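Local coordinates for apical membrane antigen AMA1 (Toxoplasma gondii ME49, PDB 4YIV), which plays an essential part in host cell invasion as a microneme protein of the moving junction, the ring formed between parasite and host plasma membranes, at residues N230-R234 with S337-P343; P60-I66 with E206-Y212; E25-L29 with S226-N230. All blocks are in the same frame, centred on the assembly; numbering follows the deposited sequence.

Interaction 1: residues N230-R234 with S337-P343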
loop_
_atom_site.group_PDB
_atom_site.type_symbol
_atom_site.label_atom_id
_atom_site.label_comp_id
_atom_site.label_asym_id
_atom_site.label_seq_id
_atom_site.Cartn_x
_atom_site.Cartn_y
_atom_site.Cartn_z
ATOM N N ASN A 230 -1.214 1.102 8.170
ATOM C CA ASN A 230 -1.234 -0.310 7.807
ATOM C C ASN A 230 -2.606 -0.954 7.842
ATOM O O ASN A 230 -2.950 -1.768 6.975
ATOM C CB ASN A 230 -0.301 -1.099 8.727
ATOM C CG ASN A 230 1.150 -0.665 8.581
ATOM O OD1 ASN A 230 1.717 -0.766 7.499
ATOM N ND2 ASN A 230 1.745 -0.156 9.655
ATOM N N GLN A 231 -3.388 -0.574 8.842
ATOM C CA GLN A 231 -4.742 -1.094 9.023
ATOM C C GLN A 231 -5.858 -0.063 8.792
ATOM O O GLN A 231 -5.668 1.147 8.947
ATOM C CB GLN A 231 -4.890 -1.659 10.437
ATOM C CG GLN A 231 -4.580 -3.157 10.539
ATOM C CD GLN A 231 -3.171 -3.494 10.092
ATOM O OE1 GLN A 231 -2.942 -4.068 9.019
ATOM N NE2 GLN A 231 -2.216 -3.111 10.905
ATOM N N ALA A 232 -7.013 -0.567 8.399
ATOM C CA ALA A 232 -8.254 0.216 8.372
ATOM C C ALA A 232 -8.548 0.793 9.773
ATOM O O ALA A 232 -8.110 0.255 10.799
ATOM C CB ALA A 232 -9.393 -0.646 7.908
ATOM N N LEU A 233 -9.263 1.900 9.813
ATOM C CA LEU A 233 -9.585 2.560 11.077
ATOM C C LEU A 233 -11.090 2.549 11.280
ATOM O O LEU A 233 -11.836 3.269 10.613
ATOM C CB LEU A 233 -9.038 3.997 11.096
ATOM C CG LEU A 233 -9.432 4.906 12.270
ATOM C CD1 LEU A 233 -8.782 4.433 13.542
ATOM C CD2 LEU A 233 -9.035 6.347 12.012
ATOM N N ARG A 234 -11.528 1.723 12.223
ATOM C CA ARG A 234 -12.945 1.498 12.450
ATOM C C ARG A 234 -13.506 2.600 13.327
ATOM O O ARG A 234 -12.836 3.019 14.267
ATOM C CB ARG A 234 -13.168 0.125 13.118
ATOM C CG ARG A 234 -14.621 -0.254 13.284
ATOM C CD ARG A 234 -14.786 -1.707 13.708
ATOM N NE ARG A 234 -14.109 -1.981 14.973
ATOM C CZ ARG A 234 -14.695 -1.982 16.170
ATOM N NH1 ARG A 234 -15.997 -1.740 16.296
ATOM N NH2 ARG A 234 -13.968 -2.237 17.251
ATOM N N SER A 337 -4.770 -2.162 4.840
ATOM C CA SER A 337 -5.473 -3.433 4.717
ATOM C C SER A 337 -6.965 -3.205 4.901
ATOM O O SER A 337 -7.385 -2.168 5.407
ATOM C CB SER A 337 -4.983 -4.452 5.768
ATOM O OG SER A 337 -5.313 -3.987 7.068
ATOM N N LEU A 338 -7.767 -4.184 4.492
ATOM C CA LEU A 338 -9.201 -4.144 4.725
ATOM C C LEU A 338 -9.486 -4.282 6.202
ATOM O O LEU A 338 -10.326 -3.559 6.763
ATOM C CB LEU A 338 -9.899 -5.259 3.933
ATOM C CG LEU A 338 -11.399 -5.442 4.110
ATOM C CD1 LEU A 338 -12.170 -4.205 3.786
ATOM C CD2 LEU A 338 -11.824 -6.562 3.220
ATOM N N SER A 339 -8.775 -5.207 6.842
ATOM C CA SER A 339 -8.979 -5.444 8.266
ATOM C C SER A 339 -8.494 -4.275 9.119
ATOM O O SER A 339 -7.474 -3.640 8.809
ATOM C CB SER A 339 -8.261 -6.724 8.724
ATOM O OG SER A 339 -8.587 -6.945 10.092
ATOM N N GLU A 340 -9.243 -3.970 10.174
ATOM C CA GLU A 340 -8.791 -3.030 11.194
ATOM C C GLU A 340 -7.889 -3.718 12.249
ATOM O O GLU A 340 -7.271 -3.063 13.083
ATOM C CB GLU A 340 -9.993 -2.324 11.863
ATOM C CG GLU A 340 -10.715 -3.075 12.954
ATOM C CD GLU A 340 -11.739 -4.055 12.437
ATOM O OE1 GLU A 340 -11.635 -4.467 11.257
ATOM O OE2 GLU A 340 -12.659 -4.402 13.216
ATOM N N GLU A 341 -7.760 -5.027 12.173
ATOM C CA GLU A 341 -7.041 -5.771 13.201
ATOM C C GLU A 341 -5.561 -5.867 12.896
ATOM O O GLU A 341 -5.156 -6.202 11.790
ATOM C CB GLU A 341 -7.621 -7.184 13.339
ATOM C CG GLU A 341 -9.154 -7.237 13.424
ATOM C CD GLU A 341 -9.718 -7.470 14.845
ATOM O OE1 GLU A 341 -9.419 -8.526 15.460
ATOM O OE2 GLU A 341 -10.496 -6.608 15.335
ATOM N N THR A 342 -4.743 -5.607 13.898
ATOM C CA THR A 342 -3.303 -5.782 13.755
ATOM C C THR A 342 -2.903 -7.248 13.666
ATOM O O THR A 342 -3.128 -8.001 14.608
ATOM C CB THR A 342 -2.558 -5.146 14.945
ATOM O OG1 THR A 342 -2.977 -3.786 15.108
ATOM C CG2 THR A 342 -1.073 -5.174 14.736
ATOM N N PRO A 343 -2.251 -7.652 12.570
ATOM C CA PRO A 343 -1.800 -9.034 12.499
ATOM C C PRO A 343 -0.484 -9.269 13.230
ATOM O O PRO A 343 0.279 -8.336 13.418
ATOM C CB PRO A 343 -1.593 -9.258 11.014
ATOM C CG PRO A 343 -1.212 -7.938 10.510
ATOM C CD PRO A 343 -1.920 -6.912 11.333
HETATM O O HOH W 1 -7.247 -0.023 13.191
#

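Interaction 2: residues P60-I66 with E206-Y212. With CO (cobalt (II) ion), chain H.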
loop_
_atom_site.group_PDB
_atom_site.type_symbol
_atom_site.label_atom_id
_atom_site.label_comp_id
_atom_site.label_asym_id
_atom_site.label_seq_id
_atom_site.Cartn_x
_atom_site.Cartn_y
_atom_site.Cartn_z
ATOM N N PRO A 60 4.592 -0.354 3.167
ATOM C CA PRO A 60 4.071 -1.581 2.543
ATOM C C PRO A 60 2.650 -1.366 2.048
ATOM O O PRO A 60 1.867 -0.637 2.669
ATOM C CB PRO A 60 4.100 -2.611 3.674
ATOM C CG PRO A 60 3.997 -1.815 4.918
ATOM C CD PRO A 60 4.681 -0.475 4.637
ATOM N N ILE A 61 2.318 -1.986 0.923
ATOM C CA ILE A 61 0.992 -1.796 0.343
ATOM C C ILE A 61 0.213 -3.118 0.462
ATOM O O ILE A 61 0.492 -4.104 -0.231
ATOM C CB ILE A 61 1.061 -1.330 -1.132
ATOM C CG1 ILE A 61 2.042 -0.152 -1.264
ATOM C CG2 ILE A 61 -0.351 -0.976 -1.625
ATOM C CD1 ILE A 61 1.729 1.065 -0.383
ATOM N N TRP A 62 -0.732 -3.113 1.400
ATOM C CA TRP A 62 -1.393 -4.326 1.846
ATOM C C TRP A 62 -2.431 -4.817 0.853
ATOM O O TRP A 62 -3.354 -4.097 0.536
ATOM C CB TRP A 62 -2.064 -4.062 3.185
ATOM C CG TRP A 62 -1.102 -3.740 4.312
ATOM C CD1 TRP A 62 -0.342 -2.606 4.490
ATOM C CD2 TRP A 62 -0.827 -4.591 5.419
ATOM N NE1 TRP A 62 0.415 -2.722 5.667
ATOM C CE2 TRP A 62 0.127 -3.937 6.240
ATOM C CE3 TRP A 62 -1.285 -5.864 5.786
ATOM C CZ2 TRP A 62 0.618 -4.516 7.410
ATOM C CZ3 TRP A 62 -0.794 -6.438 6.968
ATOM C CH2 TRP A 62 0.143 -5.762 7.756
ATOM N N GLY A 63 -2.265 -6.039 0.379
ATOM C CA GLY A 63 -3.267 -6.658 -0.476
ATOM C C GLY A 63 -2.995 -6.364 -1.951
ATOM O O GLY A 63 -3.656 -6.908 -2.833
ATOM N N LYS A 64 -1.988 -5.530 -2.230
ATOM C CA LYS A 64 -1.655 -5.228 -3.635
ATOM C C LYS A 64 -1.006 -6.413 -4.297
ATOM O O LYS A 64 -0.073 -6.999 -3.782
ATOM C CB LYS A 64 -0.733 -3.997 -3.771
ATOM C CG LYS A 64 -0.100 -3.841 -5.166
ATOM C CD LYS A 64 0.758 -2.582 -5.239
ATOM C CE LYS A 64 1.535 -2.478 -6.578
ATOM N NZ LYS A 64 2.148 -1.128 -6.744
ATOM N N HIS A 65 -1.503 -6.745 -5.487
ATOM C CA HIS A 65 -0.906 -7.770 -6.316
ATOM C C HIS A 65 -1.033 -7.314 -7.768
ATOM O O HIS A 65 -1.800 -6.403 -8.074
ATOM C CB HIS A 65 -1.579 -9.147 -6.111
ATOM C CG HIS A 65 -3.068 -9.145 -6.243
ATOM N ND1 HIS A 65 -3.909 -8.579 -5.306
ATOM C CD2 HIS A 65 -3.878 -9.713 -7.175
ATOM C CE1 HIS A 65 -5.168 -8.751 -5.680
ATOM N NE2 HIS A 65 -5.177 -9.427 -6.817
ATOM N N ILE A 66 -0.268 -7.941 -8.642
ATOM C CA ILE A 66 -0.281 -7.597 -10.061
ATOM C C ILE A 66 -1.065 -8.690 -10.803
ATOM O O ILE A 66 -0.679 -9.840 -10.788
ATOM C CB ILE A 66 1.132 -7.483 -10.627
ATOM C CG1 ILE A 66 2.009 -6.543 -9.745
ATOM C CG2 ILE A 66 1.066 -6.938 -12.065
ATOM C CD1 ILE A 66 1.406 -5.109 -9.625
ATOM N N GLU A 206 -9.785 -11.627 -2.381
ATOM C CA GLU A 206 -8.559 -12.375 -2.693
ATOM C C GLU A 206 -7.229 -11.656 -2.318
ATOM O O GLU A 206 -7.137 -10.442 -2.442
ATOM C CB GLU A 206 -8.530 -12.692 -4.186
ATOM C CG GLU A 206 -9.743 -13.474 -4.669
ATOM C CD GLU A 206 -9.951 -14.760 -3.858
ATOM O OE1 GLU A 206 -10.995 -14.880 -3.175
ATOM O OE2 GLU A 206 -9.067 -15.643 -3.893
ATOM N N ASN A 207 -6.219 -12.425 -1.900
ATOM C CA ASN A 207 -4.822 -11.951 -1.771
ATOM C C ASN A 207 -4.593 -10.869 -0.745
ATOM O O ASN A 207 -3.689 -10.057 -0.900
ATOM C CB ASN A 207 -4.306 -11.484 -3.145
ATOM C CG ASN A 207 -4.165 -12.658 -4.096
ATOM O OD1 ASN A 207 -3.746 -13.742 -3.682
ATOM N ND2 ASN A 207 -4.569 -12.475 -5.339
ATOM N N HIS A 208 -5.371 -10.909 0.337
ATOM C CA HIS A 208 -5.183 -9.999 1.456
ATOM C C HIS A 208 -3.923 -10.353 2.226
ATOM O O HIS A 208 -3.398 -9.562 2.982
ATOM C CB HIS A 208 -6.387 -10.037 2.386
ATOM C CG HIS A 208 -7.652 -9.565 1.748
ATOM N ND1 HIS A 208 -8.865 -9.620 2.392
ATOM C CD2 HIS A 208 -7.900 -9.043 0.522
ATOM C CE1 HIS A 208 -9.808 -9.153 1.599
ATOM N NE2 HIS A 208 -9.248 -8.799 0.453
ATOM N N HIS A 209 -3.425 -11.551 2.002
ATOM C CA HIS A 209 -2.241 -12.010 2.680
ATOM C C HIS A 209 -0.961 -11.596 1.948
ATOM O O HIS A 209 0.134 -11.867 2.434
ATOM C CB HIS A 209 -2.323 -13.533 2.827
ATOM C CG HIS A 209 -2.317 -14.259 1.528
ATOM N ND1 HIS A 209 -3.401 -14.276 0.674
ATOM C CD2 HIS A 209 -1.336 -14.951 0.909
ATOM C CE1 HIS A 209 -3.081 -14.952 -0.417
ATOM N NE2 HIS A 209 -1.836 -15.375 -0.295
ATOM N N LEU A 210 -1.107 -10.954 0.787
ATOM C CA LEU A 210 0.044 -10.481 0.007
ATOM C C LEU A 210 0.284 -9.008 0.294
ATOM O O LEU A 210 -0.651 -8.211 0.289
ATOM C CB LEU A 210 -0.179 -10.669 -1.476
ATOM C CG LEU A 210 -0.334 -12.133 -1.912
ATOM C CD1 LEU A 210 -0.434 -12.168 -3.409
ATOM C CD2 LEU A 210 0.808 -13.010 -1.414
ATOM N N ILE A 211 1.540 -8.659 0.531
ATOM C CA ILE A 211 1.896 -7.296 0.858
ATOM C C ILE A 211 3.008 -6.873 -0.097
ATOM O O ILE A 211 4.090 -7.441 -0.076
ATOM C CB ILE A 211 2.329 -7.181 2.285
ATOM C CG1 ILE A 211 1.161 -7.604 3.187
ATOM C CG2 ILE A 211 2.705 -5.759 2.622
ATOM C CD1 ILE A 211 1.609 -8.202 4.441
ATOM N N TYR A 212 2.732 -5.843 -0.892
ATOM C CA TYR A 212 3.685 -5.365 -1.912
ATOM C C TYR A 212 4.481 -4.213 -1.364
ATOM O O TYR A 212 3.925 -3.362 -0.694
ATOM C CB TYR A 212 2.934 -4.928 -3.161
ATOM C CG TYR A 212 3.803 -4.623 -4.363
ATOM C CD1 TYR A 212 4.441 -3.375 -4.514
ATOM C CD2 TYR A 212 3.930 -5.544 -5.378
ATOM C CE1 TYR A 212 5.245 -3.099 -5.635
ATOM C CE2 TYR A 212 4.703 -5.274 -6.507
ATOM C CZ TYR A 212 5.368 -4.063 -6.628
ATOM O OH TYR A 212 6.116 -3.823 -7.772
HETATM CO CO CO H . -9.435 -10.863 4.467
HETATM O O HOH W 2 -6.247 -7.820 -2.486
HETATM O O HOH W 3 -11.839 -10.657 3.735
HETATM O O HOH W 4 -9.892 -9.098 5.728
HETATM O O HOH W 5 -8.515 -12.642 3.790
#

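Interaction 3: residues E25-L29 with S226-N230. With CO (cobalt (II) ion), chain I; NAG (2-acetamido-2-deoxy-beta-D-glucopyranose), chain B.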
loop_
_atom_site.group_PDB
_atom_site.type_symbol
_atom_site.label_atom_id
_atom_site.label_comp_id
_atom_site.label_asym_id
_atom_site.label_seq_id
_atom_site.Cartn_x
_atom_site.Cartn_y
_atom_site.Cartn_z
ATOM N N GLU A 25 -0.096 11.140 12.266
ATOM C CA GLU A 25 1.012 11.135 11.304
ATOM C C GLU A 25 0.998 9.902 10.376
ATOM O O GLU A 25 1.337 9.991 9.198
ATOM C CB GLU A 25 2.357 11.179 12.046
ATOM C CG GLU A 25 2.928 12.571 12.250
ATOM C CD GLU A 25 3.920 12.989 11.162
ATOM O OE1 GLU A 25 4.970 12.337 11.010
ATOM O OE2 GLU A 25 3.668 13.992 10.468
ATOM N N ARG A 26 0.562 8.762 10.890
ATOM C CA ARG A 26 0.630 7.538 10.111
ATOM C C ARG A 26 -0.224 7.604 8.852
ATOM O O ARG A 26 -0.074 6.761 7.954
ATOM C CB ARG A 26 0.223 6.338 10.963
ATOM C CG ARG A 26 -1.226 6.228 11.252
ATOM C CD ARG A 26 -1.517 5.169 12.306
ATOM N NE ARG A 26 -0.614 5.276 13.446
ATOM C CZ ARG A 26 -0.579 4.429 14.470
ATOM N NH1 ARG A 26 -1.418 3.387 14.520
ATOM N NH2 ARG A 26 0.298 4.646 15.446
ATOM N N PHE A 27 -1.116 8.589 8.780
ATOM C CA PHE A 27 -2.010 8.687 7.639
ATOM C C PHE A 27 -1.480 9.594 6.553
ATOM O O PHE A 27 -2.107 9.734 5.504
ATOM C CB PHE A 27 -3.375 9.165 8.089
ATOM C CG PHE A 27 -4.057 8.204 9.013
ATOM C CD1 PHE A 27 -4.422 6.957 8.567
ATOM C CD2 PHE A 27 -4.281 8.529 10.349
ATOM C CE1 PHE A 27 -5.033 6.050 9.410
ATOM C CE2 PHE A 27 -4.888 7.631 11.198
ATOM C CZ PHE A 27 -5.271 6.396 10.736
ATOM N N ASN A 28 -0.349 10.232 6.792
ATOM C CA ASN A 28 0.234 11.146 5.818
ATOM C C ASN A 28 1.154 10.438 4.860
ATOM O O ASN A 28 2.304 10.362 5.073
ATOM C CB ASN A 28 0.935 12.336 6.480
ATOM C CG ASN A 28 1.288 13.430 5.487
ATOM O OD1 ASN A 28 1.313 13.196 4.300
ATOM N ND2 ASN A 28 1.533 14.634 5.978
ATOM N N LEU A 29 0.592 9.920 3.797
ATOM C CA LEU A 29 1.371 9.175 2.819
ATOM C C LEU A 29 2.314 10.053 2.001
ATOM O O LEU A 29 3.266 9.567 1.387
ATOM C CB LEU A 29 0.433 8.419 1.888
ATOM C CG LEU A 29 -0.346 7.326 2.611
ATOM C CD1 LEU A 29 -1.587 6.856 1.842
ATOM C CD2 LEU A 29 0.624 6.112 2.872
ATOM N N SER A 226 4.981 2.571 12.703
ATOM C CA SER A 226 4.376 3.806 13.228
ATOM C C SER A 226 4.054 4.848 12.155
ATOM O O SER A 226 3.277 5.762 12.397
ATOM C CB SER A 226 5.319 4.461 14.254
ATOM O OG SER A 226 6.518 4.914 13.617
ATOM N N LYS A 227 4.664 4.732 10.985
ATOM C CA LYS A 227 4.617 5.825 10.022
ATOM C C LYS A 227 3.650 5.596 8.886
ATOM O O LYS A 227 3.453 6.509 8.083
ATOM C CB LYS A 227 5.995 6.070 9.443
ATOM C CG LYS A 227 6.977 6.563 10.461
ATOM C CD LYS A 227 6.411 7.840 11.135
ATOM C CE LYS A 227 7.461 8.780 11.625
ATOM N NZ LYS A 227 6.800 10.086 12.059
ATOM N N CYS A 228 3.059 4.401 8.836
ATOM C CA CYS A 228 2.257 3.941 7.690
ATOM C C CYS A 228 0.865 3.498 8.176
ATOM O O CYS A 228 0.737 3.006 9.329
ATOM C CB CYS A 228 2.994 2.805 6.964
ATOM S SG CYS A 228 4.640 3.243 6.285
ATOM N N PRO A 229 -0.196 3.748 7.362
ATOM C CA PRO A 229 -1.549 3.462 7.795
ATOM C C PRO A 229 -1.882 2.013 7.473
ATOM O O PRO A 229 -2.700 1.724 6.593
ATOM C CB PRO A 229 -2.387 4.449 6.993
ATOM C CG PRO A 229 -1.680 4.518 5.695
ATOM C CD PRO A 229 -0.202 4.377 6.016
ATOM N N ASN A 230 -1.214 1.102 8.170
ATOM C CA ASN A 230 -1.234 -0.310 7.807
ATOM C C ASN A 230 -2.606 -0.954 7.842
ATOM O O ASN A 230 -2.950 -1.768 6.975
ATOM C CB ASN A 230 -0.301 -1.099 8.727
ATOM C CG ASN A 230 1.150 -0.665 8.581
ATOM O OD1 ASN A 230 1.717 -0.766 7.499
ATOM N ND2 ASN A 230 1.745 -0.156 9.655
HETATM CO CO CO I . 6.979 12.454 10.092
HETATM C C1 NAG B . 1.718 15.901 5.232
HETATM C C2 NAG B . 1.367 17.285 5.769
HETATM C C3 NAG B . 1.864 18.384 4.841
HETATM C C4 NAG B . 3.340 18.178 4.542
HETATM C C5 NAG B . 3.571 16.773 4.001
HETATM C C6 NAG B . 5.049 16.539 3.711
HETATM C C7 NAG B . -0.673 16.923 7.032
HETATM C C8 NAG B . -2.171 16.986 7.021
HETATM N N2 NAG B . -0.068 17.400 5.948
HETATM O O3 NAG B . 1.673 19.660 5.461
HETATM O O4 NAG B . 3.774 19.142 3.576
HETATM O O5 NAG B . 3.114 15.800 4.941
HETATM O O6 NAG B . 5.783 16.540 4.940
HETATM O O7 NAG B . -0.049 16.465 7.976
HETATM O O HOH W 6 8.627 11.103 9.964
HETATM O O HOH W 7 6.574 14.733 10.997
HETATM O O HOH W 8 8.680 13.606 10.496
#

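Interaction 1: residues N230-R234 with S337-P343
At the outer strand of a five-stranded antiparallel sheet in the AMA1 ectodomain, the loop 337-343 lies beside residues 230-232, which lead into strand 233-234, and hydrogen-bonds to their backbone. Ser337 N donates to Asn230 O at 2.8 Å, and Ala232 N donates to Ser339 O at 3.1 Å. Ser339 O also accepts from Ser337 OG (2.8 Å), while Ser339 OG takes Glu341 N (2.9 Å) in an ST turn, so Ser337 OG shares the carbonyl that holds Ala232, and Ser339 OG shapes the next turn of the loop. Ala232 is small enough for its CB to lie 3.3 Å from Leu338 O. Its own carbonyl makes a CA-H...O contact (Ala232 O to Glu340 CA, 3.4 Å), and water 1 links Ala232 O (2.6 Å) to Glu340 O (3.0 Å). The aliphatic part of Gln231 lies against loop carbonyls, its CG 3.3 Å from Glu341 O. At the exposed end, the long Arg234 reaches Glu340 in a salt bridge, NE to OE2 3.3 Å. Beyond the contact, Leu233 pairs by backbone with Ser331 of strand 329-333, Ala232 packs on Val330 and Tyr332, and Leu338 reaches helix 263-272 at Ala264 and Trp267.

Interaction 2: residues P60-I66 with E206-Y212
Glu206 starts the loop that leads, through a type I turn, into strand 210-213, which pairs with the short outermost strand 61-62 of a five-stranded antiparallel sheet in the PAN-type fold of AMA1. Water 2 joins Glu206 O and Gly63 O, 2.8 Å from each. Asn207 follows, its CB over the face of the His65 ring (3.9 Å to the centroid); His65 is held in place because its ND1 donates to Gly63 O at 3.0 Å. Asn207 also opens the type I turn, closed by Leu210 N to Asn207 O at 3.2 Å. Gly63 CA comes within 3.5 Å of Asn207 O in a CA-H...O contact; at its positive phi in the type II turn 61-64, a CB would be jammed against the carbonyl O of Trp62. His208 points its CB away from residues 60-66; its ND1 binds a cobalt ion at 2.5 Å with three waters, and its NE2 hydrogen-bonds to Ser203 O. Leu210 O accepts Gly63 N at 2.7 Å. Ile211 faces Trp62 in a non-hydrogen-bonded pair, with Ile211 CD1 over the six-membered ring (4.2 Å to its centroid) and Ile211 CG2 3.6 Å from Pro60 CB; Leu133 of helix 132-141 packs on this face. Tyr212 and Ile61 form the hydrogen-bonded pair, Ile61 N to Tyr212 O 2.7 Å and Tyr212 N to Ile61 O 2.9 Å. The extended Lys64, whose NZ is hydrogen-bonded to Gln176 OE1 and to the carbonyls of Ile37 and Tyr38, crosses the Tyr212 ring, with Lys64 CE 3.7 Å (CH-pi) and Lys64 NZ 4.2 Å (cation-pi) from its centroid.

Interaction 3: residues E25-L29 with S226-N230
Two turns of the chain meet here. Residues 25-28 make a type I turn, closed by Asn28 N to Glu25 O at 2.9 Å, and Asn28 then centres an inverse gamma turn with a weak bond from Leu29 N to Phe27 O (3.2 Å). Across from it, helix 224-227 ends, Cys228 leaves helical geometry, and Pro229 centres a second inverse gamma turn, whose bond from Asn230 N to Cys228 O (3.0 Å) is also weak. The chains are nearest at Arg26 and Lys227, with CA atoms 4.3 Å apart. Arg26 O lies 3.1 Å from Pro229 N, a close approach without a hydrogen to share, since proline has no amide proton. The proline ring instead supplies the apolar surface of the contact: Pro229 CB meets Phe27 CD1 at 3.6 Å, and Pro229 CD meets Leu29 CD2 at 3.7 Å. Arg26 lays its CB 3.4 Å from Ser226 O and carries its guanidinium on to Pro356 O through NH1. Toward the surface, the flexible Lys227 brings NZ to 3.1 Å from Glu25 OE1, a salt bridge with a weak hydrogen bond. Glu25 OE1 also accepts from His32 NE2 and binds a cobalt ion at 2.2 Å, together with His31 and waters 6, 7 and 8. Cys228, its CB turned away, forms a disulfide with Cys59. Asn28 likewise points away from the contact and carries the glycan, ND2 to C1 of NAG 1.5 Å; with Leu29 and Thr30 it makes the Asn-X-Thr sequon typical of N-linked glycosylation sites.

How the interactions relate
Interaction 2 is the most buried and the most strand-like: regular antiparallel bonds and ring contacts at the outermost strand of one sheet. Interactions 1 and 3 are partly buried and lack that regularity; interaction 1 relies on isolated backbone bonds beside a second sheet and, at its exposed end, an Arg234-Glu340 salt bridge, interaction 3 on apolar contacts of Pro229 and, nearer the surface, a Lys227-Glu25 salt bridge beside a bound cobalt ion. Asn230 is common to the segments of interactions 1 and 3, though it does not touch 25-29, and its OD1 lies 3.0 Å from Trp62 NE1 in interaction 2, a probable hydrogen bond. The Cys59-Cys228 disulfide adds a covalent tie just before Pro60.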